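Local coordinates for tubulin-like protein CetZ1 (PDB 4B46), which forms part of the archaeal tubulin-like cytoskeleton, binds GTP and probably hydrolyses it, and controls cell shape, being essential for the rod-shaped cells needed for efficient swimming, at residues A[33-38]-A[52-57]; A[232-237]-A[276-281]. One frame throughout, in Å; residues are numbered along the deposited sequence.

The two contacts illustrate how one protein uses sheet edges and sheet faces differently. Contact 1 is a buried strand-to-strand pairing in the GTPase domain, where direct backbone hydrogen bonds set the register and small or branched side chains pack on the two faces. Contact 2, whose centre lies about 34 Å from that of contact 1, belongs to the C-terminal domain and is only partly buried. There a helix end rests on a strand, no direct hydrogen bond crosses, and two waters with alanine methyls do the joining. Both reach the same extended sheet, but on opposite sides of the chain's centre; N38 of contact 1 lies close to the nucleotide, whereas contact 2 is remote from it.

Contact 1: residues A[33-38]-A[52-57]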
ATOM      1  N   ALA A  33       0.978   7.858 -13.018  1.00 23.27           N
ATOM      2  CA  ALA A  33       2.412   7.808 -13.275  1.00 24.74           C
ATOM      3  C   ALA A  33       3.031   6.689 -12.464  1.00 19.79           C
ATOM      4  O   ALA A  33       2.680   6.488 -11.304  1.00 21.48           O
ATOM      5  CB  ALA A  33       3.064   9.122 -12.912  1.00 23.19           C
ATOM      6  N   ALA A  34       3.957   5.957 -13.069  1.00 21.27           N
ATOM      7  CA  ALA A  34       4.671   4.922 -12.335  1.00 22.23           C
ATOM      8  C   ALA A  34       6.184   5.054 -12.528  1.00 24.28           C
ATOM      9  O   ALA A  34       6.666   5.235 -13.644  1.00 22.50           O
ATOM     10  CB  ALA A  34       4.184   3.550 -12.741  1.00 20.53           C
ATOM     11  N   VAL A  35       6.915   4.991 -11.422  1.00 19.65           N
ATOM     12  CA  VAL A  35       8.374   5.104 -11.428  1.00 19.21           C
ATOM     13  C   VAL A  35       8.955   4.004 -10.534  1.00 18.71           C
ATOM     14  O   VAL A  35       8.349   3.649  -9.520  1.00 19.86           O
ATOM     15  CB  VAL A  35       8.824   6.508 -10.937  1.00 21.61           C
ATOM     16  CG1 VAL A  35      10.329   6.561 -10.713  1.00 21.24           C
ATOM     17  CG2 VAL A  35       8.400   7.598 -11.947  1.00 21.97           C
ATOM     18  N   ALA A  36      10.098   3.445 -10.929  1.00 21.44           N
ATOM     19  CA  ALA A  36      10.790   2.417 -10.145  1.00 16.61           C
ATOM     20  C   ALA A  36      12.211   2.878  -9.843  1.00 19.25           C
ATOM     21  O   ALA A  36      12.931   3.330 -10.744  1.00 18.13           O
ATOM     22  CB  ALA A  36      10.832   1.103 -10.906  1.00 16.53           C
ATOM     23  N   VAL A  37      12.603   2.784  -8.579  1.00 16.70           N
ATOM     24  CA  VAL A  37      13.930   3.209  -8.152  1.00 15.53           C
ATOM     25  C   VAL A  37      14.635   2.023  -7.524  1.00 18.03           C
ATOM     26  O   VAL A  37      14.075   1.355  -6.652  1.00 17.84           O
ATOM     27  CB  VAL A  37      13.876   4.332  -7.097  1.00 17.05           C
ATOM     28  CG1 VAL A  37      15.296   4.822  -6.770  1.00 17.47           C
ATOM     29  CG2 VAL A  37      12.997   5.499  -7.573  1.00 15.52           C
ATOM     30  N   ASN A  38      15.860   1.759  -7.959  1.00 17.37           N
ATOM     31  CA  ASN A  38      16.611   0.629  -7.414  1.00 19.97           C
ATOM     32  C   ASN A  38      18.109   0.860  -7.564  1.00 20.40           C
ATOM     33  O   ASN A  38      18.535   1.746  -8.314  1.00 17.32           O
ATOM     34  CB  ASN A  38      16.178  -0.690  -8.080  1.00 23.26           C
ATOM     35  CG  ASN A  38      16.368  -1.919  -7.170  1.00 23.37           C
ATOM     36  OD1 ASN A  38      17.289  -1.978  -6.349  1.00 17.23           O
ATOM     37  ND2 ASN A  38      15.493  -2.907  -7.330  1.00 20.77           N
ATOM     38  N   LYS A  52      10.932   2.486 -19.541  1.00 37.01           N
ATOM     39  CA  LYS A  52      12.372   2.429 -19.280  1.00 37.91           C
ATOM     40  C   LYS A  52      12.907   3.759 -18.768  1.00 33.55           C
ATOM     41  O   LYS A  52      13.782   3.798 -17.913  1.00 33.87           O
ATOM     42  CB  LYS A  52      13.140   1.997 -20.533  1.00 48.34           C
ATOM     43  CG  LYS A  52      12.644   0.692 -21.139  1.00 57.16           C
ATOM     44  CD  LYS A  52      13.606   0.166 -22.196  1.00 62.81           C
ATOM     45  CE  LYS A  52      13.015  -1.027 -22.935  1.00 63.34           C
ATOM     46  NZ  LYS A  52      12.613  -2.112 -22.001  1.00 64.10           N
ATOM     47  N   ASP A  53      12.354   4.848 -19.286  1.00 30.97           N
ATOM     48  CA  ASP A  53      12.717   6.189 -18.844  1.00 39.00           C
ATOM     49  C   ASP A  53      12.247   6.498 -17.417  1.00 38.34           C
ATOM     50  O   ASP A  53      12.673   7.489 -16.826  1.00 41.08           O
ATOM     51  CB  ASP A  53      12.161   7.226 -19.826  1.00 47.29           C
ATOM     52  CG  ASP A  53      10.801   6.836 -20.368  1.00 63.01           C
ATOM     53  OD1 ASP A  53      10.750   6.099 -21.379  1.00 70.80           O
ATOM     54  OD2 ASP A  53       9.782   7.254 -19.779  1.00 66.93           O
ATOM     55  N   GLN A  54      11.378   5.655 -16.862  1.00 29.24           N
ATOM     56  CA  GLN A  54      10.910   5.839 -15.485  1.00 26.74           C
ATOM     57  C   GLN A  54      11.505   4.801 -14.528  1.00 24.81           C
ATOM     58  O   GLN A  54      11.026   4.622 -13.403  1.00 23.02           O
ATOM     59  CB  GLN A  54       9.381   5.799 -15.426  1.00 28.64           C
ATOM     60  CG  GLN A  54       8.690   6.598 -16.520  1.00 45.44           C
ATOM     61  CD  GLN A  54       8.400   8.027 -16.112  1.00 54.87           C
ATOM     62  OE1 GLN A  54       9.212   8.679 -15.452  1.00 57.99           O
ATOM     63  NE2 GLN A  54       7.233   8.521 -16.500  1.00 53.17           N
ATOM     64  N   ARG A  55      12.543   4.111 -14.989  1.00 21.12           N
ATOM     65  CA  ARG A  55      13.308   3.203 -14.144  1.00 24.45           C
ATOM     66  C   ARG A  55      14.618   3.884 -13.771  1.00 29.71           C
ATOM     67  O   ARG A  55      15.445   4.138 -14.635  1.00 28.78           O
ATOM     68  CB  ARG A  55      13.591   1.906 -14.898  1.00 27.87           C
ATOM     69  CG  ARG A  55      12.339   1.117 -15.259  1.00 25.75           C
ATOM     70  CD  ARG A  55      12.667  -0.089 -16.127  1.00 30.29           C
ATOM     71  NE  ARG A  55      11.494  -0.515 -16.883  1.00 38.23           N
ATOM     72  CZ  ARG A  55      11.416  -1.635 -17.592  1.00 44.16           C
ATOM     73  NH1 ARG A  55      12.448  -2.465 -17.646  1.00 43.18           N
ATOM     74  NH2 ARG A  55      10.297  -1.927 -18.243  1.00 46.24           N
ATOM     75  N   VAL A  56      14.802   4.197 -12.495  1.00 23.94           N
ATOM     76  CA  VAL A  56      15.966   4.967 -12.082  1.00 20.12           C
ATOM     77  C   VAL A  56      16.941   4.115 -11.294  1.00 22.40           C
ATOM     78  O   VAL A  56      16.592   3.573 -10.246  1.00 19.12           O
ATOM     79  CB  VAL A  56      15.578   6.160 -11.192  1.00 21.09           C
ATOM     80  CG1 VAL A  56      16.783   7.082 -10.993  1.00 22.99           C
ATOM     81  CG2 VAL A  56      14.419   6.918 -11.794  1.00 20.29           C
ATOM     82  N   LEU A  57      18.164   4.012 -11.806  1.00 21.97           N
ATOM     83  CA  LEU A  57      19.247   3.347 -11.093  1.00 21.27           C
ATOM     84  C   LEU A  57      20.013   4.358 -10.243  1.00 24.40           C
ATOM     85  O   LEU A  57      20.557   5.326 -10.763  1.00 29.08           O
ATOM     86  CB  LEU A  57      20.196   2.683 -12.090  1.00 23.16           C
ATOM     87  CG  LEU A  57      21.349   1.845 -11.534  1.00 24.54           C
ATOM     88  CD1 LEU A  57      20.802   0.622 -10.799  1.00 21.79           C
ATOM     89  CD2 LEU A  57      22.293   1.439 -12.670  1.00 24.21           C
TER
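Q54 and V35 cross side chain over side chain at about a right angle where the two parallel strands begin to pair. Q54 CG stands anti to its carbonyl carbon and the chain then bends (chi2 -91°), bringing the carboxamide carbon CD to 4.2 Å from V35 CG2, while Q54 CB sits 3.3 Å from A34 O, a buried carbonyl without a polar partner. An alanine here would lose everything beyond CB and would probably leave the CG2 methyl of V35 partly uncovered where the glutamine chain now crosses it. Farther along, V35 CG1 meets V56 CG2 at 4.2 Å, and V56 and V37 lie on one face, under helix 83-90. A36, N38 and L57 meet L44 of helix 41-45 on the other face, where L57 CD1 reaches N38 O at 3.5 Å. Between the faces runs the backbone ladder: A36 N to Q54 O at 2.9 Å, V56 N to A36 O at 2.7 Å and N38 N to V56 O at 3.0 Å. N38, its OD1 held by the amide of A40, ends the strand beside GDP. The pairing closes a beta-alpha-beta crossover (31-38, 41-45, 55-57) at the edge of the Rossmann-like GTPase sheet of tubulin and FtsZ proteins.

Contact 2: residues A[232-237]-A[276-281]; sequences GYASEG and RKAALG
Y233 and A278 bring the two backbones together, their CA atoms 4.3 Å apart where the last turn of helix 265-280 meets strand 232-237. The axes of the short segments 232-237 and 276-280 run at 143° to one another, closer to antiparallel than perpendicular, and approach to 5.8 Å. So near a meeting depends on small residues: G232 CA lies 3.5 Å from A278 O in a CA-H...O contact, and a CB at G232 would collide with that oxygen. No direct hydrogen bond joins the segments; two waters do so instead. One accepts from Y233 N and lies 2.8 Å from A278 O, one of several acceptors within its reach; the other donates both to Y233 O and to K277 O, so carbonyls of the helix end are linked through water to the backbone N and O of one strand residue, Y233.

Among the side chains, the A278 methyl lies against the strand backbone, 3.6 Å from Y233 N. A234 CB points at the helix and touches K277 CB at 3.7 Å, with A278 CB 4.1 Å away. K277 CG is anti to its carbonyl carbon (chi1 -74°), and the chain beyond it is extended. It carries NZ to 4.7 Å from E236 OE2, opposite charges that are not in contact but may attract weakly. At Y233 the CB points away from the helix, and the side chain touches R193 and V196 of helix 179-198. Strand 228-237, paired with strand 339-347, thus has helices 179-198 and 265-280 packed against it, an alpha/beta layering characteristic of the C-terminal domain of tubulin-like proteins.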
ATOM      1  N   GLY A 232      -9.172  -4.314   4.978  1.00 11.86           N
ATOM      2  CA  GLY A 232      -9.920  -5.561   4.949  1.00 12.96           C
ATOM      3  C   GLY A 232     -10.574  -5.726   3.597  1.00 15.47           C
ATOM      4  O   GLY A 232     -10.825  -4.733   2.912  1.00 19.16           O
ATOM      5  N   TYR A 233     -10.870  -6.961   3.205  1.00 15.27           N
ATOM      6  CA  TYR A 233     -11.299  -7.213   1.828  1.00 15.68           C
ATOM      7  C   TYR A 233     -12.054  -8.516   1.697  1.00 18.16           C
ATOM      8  O   TYR A 233     -11.607  -9.550   2.180  1.00 20.45           O
ATOM      9  CB  TYR A 233     -10.068  -7.236   0.897  1.00 14.20           C
ATOM     10  CG  TYR A 233     -10.332  -7.660  -0.547  1.00 16.87           C
ATOM     11  CD1 TYR A 233     -10.305  -8.997  -0.921  1.00 22.04           C
ATOM     12  CD2 TYR A 233     -10.546  -6.709  -1.547  1.00 23.77           C
ATOM     13  CE1 TYR A 233     -10.532  -9.387  -2.234  1.00 25.09           C
ATOM     14  CE2 TYR A 233     -10.759  -7.090  -2.866  1.00 24.60           C
ATOM     15  CZ  TYR A 233     -10.754  -8.426  -3.199  1.00 32.15           C
ATOM     16  OH  TYR A 233     -10.972  -8.807  -4.501  1.00 40.20           O
ATOM     17  N   ALA A 234     -13.194  -8.463   1.019  1.00 19.47           N
ATOM     18  CA  ALA A 234     -13.903  -9.670   0.627  1.00 23.55           C
ATOM     19  C   ALA A 234     -14.538  -9.461  -0.739  1.00 24.05           C
ATOM     20  O   ALA A 234     -14.896  -8.346  -1.104  1.00 22.41           O
ATOM     21  CB  ALA A 234     -14.957 -10.048   1.666  1.00 17.16           C
ATOM     22  N   SER A 235     -14.665 -10.534  -1.505  1.00 25.10           N
ATOM     23  CA  SER A 235     -15.288 -10.436  -2.816  1.00 31.22           C
ATOM     24  C   SER A 235     -16.024 -11.715  -3.152  1.00 38.48           C
ATOM     25  O   SER A 235     -15.745 -12.770  -2.586  1.00 44.31           O
ATOM     26  CB  SER A 235     -14.242 -10.143  -3.892  1.00 33.37           C
ATOM     27  OG  SER A 235     -13.434 -11.271  -4.137  1.00 40.93           O
ATOM     28  N   GLU A 236     -16.968 -11.611  -4.076  1.00 38.90           N
ATOM     29  CA  GLU A 236     -17.683 -12.779  -4.562  1.00 40.66           C
ATOM     30  C   GLU A 236     -18.280 -12.512  -5.938  1.00 44.03           C
ATOM     31  O   GLU A 236     -18.554 -11.363  -6.302  1.00 36.34           O
ATOM     32  CB  GLU A 236     -18.783 -13.177  -3.584  1.00 45.86           C
ATOM     33  CG  GLU A 236     -19.816 -12.110  -3.347  1.00 53.25           C
ATOM     34  CD  GLU A 236     -20.929 -12.587  -2.446  1.00 63.87           C
ATOM     35  OE1 GLU A 236     -21.237 -13.799  -2.465  1.00 74.07           O
ATOM     36  OE2 GLU A 236     -21.491 -11.751  -1.713  1.00 64.00           O
ATOM     37  N   GLY A 237     -18.473 -13.583  -6.702  1.00 50.10           N
ATOM     38  CA  GLY A 237     -19.010 -13.478  -8.047  1.00 52.38           C
ATOM     39  C   GLY A 237     -20.493 -13.165  -8.070  1.00 54.41           C
ATOM     40  O   GLY A 237     -21.147 -13.141  -7.023  1.00 50.23           O
ATOM     41  N   ARG A 276     -19.191  -7.611   6.539  1.00 17.36           N
ATOM     42  CA  ARG A 276     -18.781  -8.449   7.666  1.00 23.25           C
ATOM     43  C   ARG A 276     -17.565  -9.322   7.345  1.00 19.81           C
ATOM     44  O   ARG A 276     -16.630  -9.403   8.143  1.00 21.88           O
ATOM     45  CB  ARG A 276     -19.947  -9.302   8.176  1.00 25.17           C
ATOM     46  CG  ARG A 276     -21.096  -8.467   8.750  1.00 32.72           C
ATOM     47  CD  ARG A 276     -22.058  -9.306   9.608  1.00 36.16           C
ATOM     48  NE  ARG A 276     -22.691 -10.374   8.841  1.00 34.55           N
ATOM     49  CZ  ARG A 276     -23.762 -10.198   8.074  1.00 38.02           C
ATOM     50  NH1 ARG A 276     -24.313  -8.997   7.980  1.00 38.02           N
ATOM     51  NH2 ARG A 276     -24.277 -11.216   7.402  1.00 41.55           N
ATOM     52  N   LYS A 277     -17.571  -9.962   6.179  1.00 21.57           N
ATOM     53  CA  LYS A 277     -16.469 -10.843   5.786  1.00 25.66           C
ATOM     54  C   LYS A 277     -15.163 -10.079   5.663  1.00 22.25           C
ATOM     55  O   LYS A 277     -14.096 -10.583   6.040  1.00 19.47           O
ATOM     56  CB  LYS A 277     -16.779 -11.553   4.470  1.00 26.38           C
ATOM     57  CG  LYS A 277     -17.800 -12.659   4.600  1.00 34.58           C
ATOM     58  CD  LYS A 277     -18.410 -13.002   3.254  1.00 38.34           C
ATOM     59  CE  LYS A 277     -19.601 -13.933   3.406  1.00 47.35           C
ATOM     60  NZ  LYS A 277     -20.272 -14.146   2.097  1.00 54.98           N
ATOM     61  N   ALA A 278     -15.248  -8.856   5.141  1.00 19.95           N
ATOM     62  CA  ALA A 278     -14.071  -8.012   4.983  1.00 18.36           C
ATOM     63  C   ALA A 278     -13.541  -7.545   6.335  1.00 24.48           C
ATOM     64  O   ALA A 278     -12.326  -7.512   6.555  1.00 20.38           O
ATOM     65  CB  ALA A 278     -14.383  -6.811   4.087  1.00 22.41           C
ATOM     66  N   ALA A 279     -14.447  -7.195   7.247  1.00 18.30           N
ATOM     67  CA  ALA A 279     -14.024  -6.668   8.541  1.00 18.05           C
ATOM     68  C   ALA A 279     -13.436  -7.758   9.425  1.00 14.88           C
ATOM     69  O   ALA A 279     -12.533  -7.496  10.217  1.00 19.08           O
ATOM     70  CB  ALA A 279     -15.162  -5.998   9.254  1.00 15.95           C
ATOM     71  N   LEU A 280     -13.961  -8.970   9.294  1.00 15.65           N
ATOM     72  CA  LEU A 280     -13.562 -10.076  10.169  1.00 17.02           C
ATOM     73  C   LEU A 280     -12.539 -11.000   9.508  1.00 22.53           C
ATOM     74  O   LEU A 280     -11.968 -11.882  10.159  1.00 25.47           O
ATOM     75  CB  LEU A 280     -14.799 -10.872  10.610  1.00 17.28           C
ATOM     76  CG  LEU A 280     -15.904 -10.009  11.232  1.00 28.42           C
ATOM     77  CD1 LEU A 280     -17.082 -10.855  11.715  1.00 26.58           C
ATOM     78  CD2 LEU A 280     -15.368  -9.133  12.359  1.00 22.42           C
ATOM     79  N   GLY A 281     -12.300 -10.791   8.219  1.00 20.10           N
ATOM     80  CA  GLY A 281     -11.350 -11.614   7.494  1.00 23.28           C
ATOM     81  C   GLY A 281      -9.923 -11.158   7.734  1.00 22.31           C
ATOM     82  O   GLY A 281      -9.677 -10.264   8.543  1.00 18.58           O
TER
HETATM   83  O   HOH W   1     -10.427  -9.055   5.125  1.00 14.49           O
HETATM   84  O   HOH W   2     -12.332 -11.741   3.876  1.00 28.77           O